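Local structure of carbonic anhydrase (Neosartorya fumigata, 7COI) at the interface of chains A and B. The protein catalyses the reversible hydration of carbon dioxide to bicarbonate as a zinc-dependent enzyme of the beta class. Coordinates in Å, arbitrary orientation; residue numbers count along the deposited sequence, not the author numbering. Chains: chain A/B, Carbonic anhydrase.

The interface of chains A and B. Residues chain A 261-263; chain B 88-89, 91-92, 103.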
# COMPACT_ATOMS: atom_id res chain seq x y z
N SER A 261 -28.03 -13.72 -15.23
CA SER A 261 -28.29 -15.10 -15.69
C SER A 261 -27.66 -16.14 -14.73
O SER A 261 -28.12 -17.27 -14.70
CB SER A 261 -27.76 -15.25 -17.09
OG SER A 261 -26.36 -15.34 -17.07
N GLY A 262 -26.61 -15.78 -13.99
CA GLY A 262 -25.89 -16.73 -13.14
C GLY A 262 -24.80 -17.47 -13.87
O GLY A 262 -24.13 -18.34 -13.25
N PHE A 263 -24.64 -17.24 -15.18
CA PHE A 263 -23.62 -17.95 -15.99
C PHE A 263 -22.28 -17.19 -16.00
O PHE A 263 -22.21 -15.99 -16.30
CB PHE A 263 -24.09 -18.14 -17.43
CG PHE A 263 -25.18 -19.17 -17.55
CD1 PHE A 263 -24.83 -20.51 -17.73
CD2 PHE A 263 -26.50 -18.86 -17.34
CE1 PHE A 263 -25.82 -21.48 -17.85
CE2 PHE A 263 -27.49 -19.84 -17.41
CZ PHE A 263 -27.14 -21.15 -17.65
N ASN B 88 -21.32 -24.57 -12.34
CA ASN B 88 -21.90 -23.21 -12.44
C ASN B 88 -23.15 -23.26 -13.34
O ASN B 88 -24.18 -22.64 -12.99
CB ASN B 88 -20.89 -22.19 -12.98
CG ASN B 88 -21.57 -20.91 -13.41
OD1 ASN B 88 -22.15 -20.17 -12.59
ND2 ASN B 88 -21.51 -20.66 -14.70
N LYS B 89 -23.06 -23.89 -14.51
CA LYS B 89 -24.20 -23.89 -15.47
C LYS B 89 -25.40 -24.59 -14.82
O LYS B 89 -26.53 -24.05 -14.93
CB LYS B 89 -23.74 -24.52 -16.80
CG LYS B 89 -22.71 -23.69 -17.53
CD LYS B 89 -22.23 -24.28 -18.84
CE LYS B 89 -21.08 -23.53 -19.46
NZ LYS B 89 -19.85 -23.68 -18.65
N TRP B 91 -25.94 -24.95 -11.57
CA TRP B 91 -26.40 -24.07 -10.47
C TRP B 91 -27.30 -22.97 -11.03
O TRP B 91 -28.38 -22.73 -10.44
CB TRP B 91 -25.20 -23.51 -9.66
CG TRP B 91 -25.66 -22.45 -8.72
CD1 TRP B 91 -26.19 -22.62 -7.48
CD2 TRP B 91 -25.68 -21.03 -8.97
NE1 TRP B 91 -26.56 -21.42 -6.96
CE2 TRP B 91 -26.26 -20.43 -7.84
CE3 TRP B 91 -25.24 -20.23 -10.02
CZ2 TRP B 91 -26.42 -19.05 -7.74
CZ3 TRP B 91 -25.45 -18.88 -9.95
CH2 TRP B 91 -26.02 -18.30 -8.82
N ALA B 92 -26.89 -22.29 -12.10
CA ALA B 92 -27.64 -21.16 -12.68
C ALA B 92 -28.99 -21.68 -13.18
O ALA B 92 -30.02 -20.99 -12.97
CB ALA B 92 -26.83 -20.48 -13.76
N LEU B 103 -32.41 -13.81 -9.75
CA LEU B 103 -31.30 -13.28 -10.59
C LEU B 103 -31.77 -12.04 -11.37
O LEU B 103 -31.07 -11.03 -11.35
CB LEU B 103 -30.71 -14.37 -11.49
CG LEU B 103 -29.99 -15.49 -10.74
CD1 LEU B 103 -29.53 -16.59 -11.68
CD2 LEU B 103 -28.81 -14.96 -9.94
O HOH W 1 -30.23 -18.99 -14.79
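The phenyl ring of A:Phe263 takes the methyl group of B:Ala92 on one face. B:Ala92 CB stands 3.7 Å above the ring plane, displaced toward the rim, in a CH-pi contact. At the ring's edge, in its plane, lies A:Ser261 CB of the same chain. B:Lys89 reaches the CD1/CE1 side, with its CG 3.8 Å from A:Phe263 CE1. The two side chains cross at about a right angle. The aliphatic base of the lysine does the touching, through CA, CB and CG. CG of A:Phe263 is turned anti to the carbonyl carbon (chi1 -72°), which brings the ring onto helix 80-98 of chain B.

The indole of B:Trp91 meets A:Gly262 by an edge. Its CZ3 is 3.6 Å from the carbonyl A:Gly262 O, which lies in the indole plane. B:Asn88 O also lies at the indole edge, in plane. A:Gly262 CA packs on B:Leu103 CD1 at 3.9 Å.

As modelled, A:Gly262 O and the amide oxygen B:Asn88 OD1 are 2.8 Å apart. Both can only accept, so this is a clash. The amide of B:Asn88 may be built flipped; exchanging its O and N would place a donor toward the carbonyl.

The patch joins a loop of one subunit to helices 80-98 and 102-108 of the other. It is part of a two-fold interface, and its twin has the chains exchanged. Beta-class carbonic anhydrases are built from dimers, and this interface is likely the dimer contact.

Within chain A, A:Phe263 N donates to the hydroxyl A:Ser261 OG (166° at H), tying the turn together. Water 1 bridges the subunits, 2.7 Å from both A:Ser261 O and B:Ala92 O.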